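PDB 6J61: flavin-dependent thymidylate synthase from Thermus thermophilus, which probably catalyses the reductive methylation of dUMP to dTMP, taking the methyl group from methylenetetrahydrofolate and using NADPH and FAD for the reduction. Local coordinates for residues Thr228-Arg231 against Ala232-Gly235; Lys244-Ser248 against Leu249-Gly253. One frame throughout, in Å; residues are numbered along the deposited sequence.

Contact 1: residues Thr228-Arg231 against Ala232-Gly235; sequences TELR and ALRG
R234 folds back along its helix over the carbonyl of L230. Its backbone N bonds to L230 O at 3.2 Å, with the donor tilted 29° from the carbonyl plane. The side chain returns to the same oxygen. CG is anti to the carbonyl carbon (chi1 -57°), and the chain runs extended to NE, so the guanidinium ends with one face over L230 O. That oxygen sits 3.4 Å above the guanidinium plane, towards its rim, and NE does not bond to it. NE bonds instead to the backbone O of V263. NH2 rests 3.5 Å from L230 CB. With R234 cut back to an alanine, V263 O would probably lose its NE donor and L230 O the guanidinium face against it.

The packing is also close around the carbonyls of T228 and E229. E229 O accepts L233 N at 3.1 Å and, weakly, A232 N. A232 N also bonds to T228 O at 3.0 Å, so two carbonyls share one N-H. A232 CB presses to 3.4 Å from E229 O. L233 CG lies near the same oxygen. These residues are buried, apart from T228, which is partly exposed.

Beyond R234 NH1 the packing loosens towards solvent. R231 NE and R234 NH1 are 4.1 Å apart, like charges without a bond. Their guanidinium planes are turned 67° to each other. R231 is exposed; its CG is anti to the backbone N and its chain bends at chi3.

E229, buried at the subunit interface, is held by its carboxylate: OE1 accepts the backbone N of S226 and forms a salt bridge with K262 of the second subunit. Helix 227-236 follows strand 223-225 and leads to helix 239-249. Helix 253-263 of the second subunit meets it at E229, where A259 of that subunit packs.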
loop_
_atom_site.group_PDB
_atom_site.type_symbol
_atom_site.label_atom_id
_atom_site.label_comp_id
_atom_site.label_asym_id
_atom_site.label_seq_id
_atom_site.Cartn_x
_atom_site.Cartn_y
_atom_site.Cartn_z
ATOM N N THR A 228 28.319 -9.670 -11.002
ATOM C CA THR A 228 29.356 -10.373 -11.743
ATOM C C THR A 228 29.259 -10.062 -13.231
ATOM O O THR A 228 30.260 -10.091 -13.942
ATOM C CB THR A 228 29.302 -11.906 -11.522
ATOM O OG1 THR A 228 28.150 -12.453 -12.171
ATOM C CG2 THR A 228 29.241 -12.224 -10.035
ATOM N N GLU A 229 28.059 -9.756 -13.706
ATOM C CA GLU A 229 27.907 -9.421 -15.107
ATOM C C GLU A 229 28.606 -8.091 -15.376
ATOM O O GLU A 229 29.361 -7.968 -16.339
ATOM C CB GLU A 229 26.426 -9.351 -15.489
ATOM C CG GLU A 229 25.885 -10.666 -16.032
ATOM C CD GLU A 229 24.400 -10.619 -16.348
ATOM O OE1 GLU A 229 23.583 -10.579 -15.402
ATOM O OE2 GLU A 229 24.048 -10.619 -17.546
ATOM N N LEU A 230 28.367 -7.103 -14.520
ATOM C CA LEU A 230 29.000 -5.796 -14.672
ATOM C C LEU A 230 30.521 -5.939 -14.553
ATOM O O LEU A 230 31.283 -5.185 -15.151
ATOM C CB LEU A 230 28.495 -4.834 -13.591
ATOM C CG LEU A 230 27.036 -4.380 -13.658
ATOM C CD1 LEU A 230 26.686 -3.571 -12.421
ATOM C CD2 LEU A 230 26.823 -3.552 -14.914
ATOM N N ARG A 231 30.948 -6.917 -13.763
ATOM C CA ARG A 231 32.363 -7.182 -13.536
ATOM C C ARG A 231 33.012 -7.784 -14.786
ATOM O O ARG A 231 34.201 -7.587 -15.036
ATOM C CB ARG A 231 32.509 -8.122 -12.336
ATOM C CG ARG A 231 33.928 -8.523 -11.997
ATOM C CD ARG A 231 33.985 -9.129 -10.610
ATOM N NE ARG A 231 33.904 -8.100 -9.586
ATOM C CZ ARG A 231 33.512 -8.322 -8.334
ATOM N NH1 ARG A 231 33.160 -9.544 -7.954
ATOM N NH2 ARG A 231 33.470 -7.321 -7.460
ATOM N N ALA A 232 32.224 -8.519 -15.564
ATOM C CA ALA A 232 32.720 -9.118 -16.787
ATOM C C ALA A 232 32.881 -8.004 -17.804
ATOM O O ALA A 232 33.799 -8.032 -18.619
ATOM C CB ALA A 232 31.747 -10.155 -17.305
ATOM N N LEU A 233 31.985 -7.022 -17.760
ATOM C CA LEU A 233 32.057 -5.895 -18.680
ATOM C C LEU A 233 33.362 -5.168 -18.428
ATOM O O LEU A 233 33.995 -4.664 -19.351
ATOM C CB LEU A 233 30.872 -4.953 -18.474
ATOM C CG LEU A 233 29.558 -5.504 -19.012
ATOM C CD1 LEU A 233 28.468 -4.460 -18.882
ATOM C CD2 LEU A 233 29.753 -5.896 -20.468
ATOM N N ARG A 234 33.748 -5.092 -17.162
ATOM C CA ARG A 234 35.020 -4.484 -16.814
ATOM C C ARG A 234 36.000 -5.593 -17.210
ATOM O O ARG A 234 35.619 -6.759 -17.298
ATOM C CB ARG A 234 35.098 -4.231 -15.310
ATOM C CG ARG A 234 33.992 -3.363 -14.767
ATOM C CD ARG A 234 33.923 -3.451 -13.249
ATOM N NE ARG A 234 32.591 -3.075 -12.790
ATOM C CZ ARG A 234 31.966 -3.613 -11.749
ATOM N NH1 ARG A 234 32.543 -4.563 -11.026
ATOM N NH2 ARG A 234 30.741 -3.212 -11.450
ATOM N N GLY A 235 37.252 -5.260 -17.454
ATOM C CA GLY A 235 38.169 -6.315 -17.836
ATOM C C GLY A 235 38.092 -6.545 -19.327
ATOM O O GLY A 235 39.125 -6.608 -19.990
#

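Contact 2: residues Lys244-Ser248 against Leu249-Gly253; sequences KALSS and LGLGG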
loop_
_atom_site.group_PDB
_atom_site.type_symbol
_atom_site.label_atom_id
_atom_site.label_comp_id
_atom_site.label_asym_id
_atom_site.label_seq_id
_atom_site.Cartn_x
_atom_site.Cartn_y
_atom_site.Cartn_z
ATOM N N LYS A 244 32.818 5.511 -26.810
ATOM C CA LYS A 244 32.708 5.677 -28.254
ATOM C C LYS A 244 31.540 4.853 -28.791
ATOM O O LYS A 244 30.681 5.378 -29.497
ATOM C CB LYS A 244 34.011 5.274 -28.962
ATOM C CG LYS A 244 35.112 6.328 -28.869
ATOM C CD LYS A 244 36.337 5.966 -29.704
ATOM C CE LYS A 244 37.401 7.061 -29.607
ATOM N NZ LYS A 244 38.676 6.730 -30.320
ATOM N N ALA A 245 31.506 3.571 -28.436
ATOM C CA ALA A 245 30.438 2.681 -28.882
ATOM C C ALA A 245 29.049 3.253 -28.580
ATOM O O ALA A 245 28.141 3.164 -29.408
ATOM C CB ALA A 245 30.592 1.308 -28.232
ATOM N N LEU A 246 28.887 3.840 -27.398
ATOM C CA LEU A 246 27.607 4.420 -27.010
ATOM C C LEU A 246 27.260 5.646 -27.855
ATOM O O LEU A 246 26.214 5.675 -28.516
ATOM C CB LEU A 246 27.620 4.800 -25.524
ATOM C CG LEU A 246 27.757 3.648 -24.523
ATOM C CD1 LEU A 246 27.999 4.204 -23.143
ATOM C CD2 LEU A 246 26.516 2.790 -24.542
ATOM N N SER A 247 28.134 6.653 -27.830
ATOM C CA SER A 247 27.910 7.881 -28.598
ATOM C C SER A 247 27.696 7.525 -30.060
ATOM O O SER A 247 27.026 8.248 -30.800
ATOM C CB SER A 247 29.103 8.832 -28.477
ATOM O OG SER A 247 30.239 8.287 -29.121
ATOM N N SER A 248 28.276 6.401 -30.467
ATOM C CA SER A 248 28.141 5.934 -31.835
ATOM C C SER A 248 26.668 5.730 -32.100
ATOM O O SER A 248 26.189 5.970 -33.205
ATOM C CB SER A 248 28.862 4.603 -32.031
ATOM O OG SER A 248 30.213 4.686 -31.618
ATOM N N LEU A 249 25.951 5.289 -31.068
ATOM C CA LEU A 249 24.524 5.024 -31.176
ATOM C C LEU A 249 23.650 6.235 -30.859
ATOM O O LEU A 249 22.430 6.181 -31.008
ATOM C CB LEU A 249 24.157 3.829 -30.288
ATOM C CG LEU A 249 24.755 2.511 -30.790
ATOM C CD1 LEU A 249 24.379 1.369 -29.884
ATOM C CD2 LEU A 249 24.260 2.244 -32.195
ATOM N N GLY A 250 24.275 7.325 -30.420
ATOM C CA GLY A 250 23.524 8.535 -30.140
ATOM C C GLY A 250 23.385 9.006 -28.705
ATOM O O GLY A 250 22.543 9.860 -28.423
ATOM N N LEU A 251 24.188 8.472 -27.793
ATOM C CA LEU A 251 24.100 8.901 -26.402
ATOM C C LEU A 251 25.091 10.025 -26.145
ATOM O O LEU A 251 26.214 9.985 -26.635
ATOM C CB LEU A 251 24.397 7.736 -25.456
ATOM C CG LEU A 251 23.552 6.464 -25.570
ATOM C CD1 LEU A 251 23.843 5.567 -24.377
ATOM C CD2 LEU A 251 22.076 6.809 -25.595
ATOM N N GLY A 252 24.677 11.024 -25.374
ATOM C CA GLY A 252 25.562 12.136 -25.075
ATOM C C GLY A 252 25.240 12.790 -23.746
ATOM O O GLY A 252 24.146 12.616 -23.218
ATOM N N GLY A 253 26.187 13.542 -23.194
ATOM C CA GLY A 253 25.948 14.201 -21.924
ATOM C C GLY A 253 25.628 13.231 -20.800
ATOM O O GLY A 253 26.241 12.163 -20.696
#
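L249 N reaches back to two carbonyls at the end of helix 239-249. The short bond is to L246 O, at 2.6 Å. The donor stands above the carbonyl plane, 51° out of it, so the bond is close but poorly aligned. The second bond, to A245 O, is weak and long. The L249 side chain lies against the same two oxygens, with CB 3.3 Å from L246 O and CG 3.7 Å from A245 O.

G250 then leaves the helix with a positive phi of 112°. Its N makes a weak bond to S247 O at 2.9 Å. With its positive phi and its return to the last turn, G250 ends the helix in a Schellman motif, L246 and L251 forming its apolar pair. At these backbone angles a CB would jam against the carbonyl O of L249, so a glycine fits the turn. The reversal brings L251 back beside the last turn. L251 O meets S247 CA at 3.3 Å, in a CA-H...O contact with an angle of 145° at the hydrogen.

L251 CD1 touches L246 CD2 at 3.9 Å and lies about as near L246 CB, the two side chains meeting at a slant. Both carry CG anti to the carbonyl carbon, which lets their ends meet. L246 is buried. It also packs on L256, A259 and L260 of helix 253-263, and L251 packs on L256. S247 and S248 are exposed. The second subunit packs on all three leucines: its A232 on L246, its R231 on L249 and its T228 on L251.

How the contacts relate
Both contacts are local and lie in the C-terminal helices, far from the flavin sites. Contact 1 is within helix 227-236 and is partly buried. Contact 2 ends the following helix, 239-249, and is mainly at the surface, with L246 its one buried residue. Their centres are 20 Å apart and their nearest atoms about 9 Å, so they do not touch within one chain. They meet between subunits: T228, R231 and A232 of one chain lie against the contact 2 leucines of the other. Contact 1 combines helical backbone bonds with charged side chains. Contact 2 relies on a glycine turn and a pair of leucines.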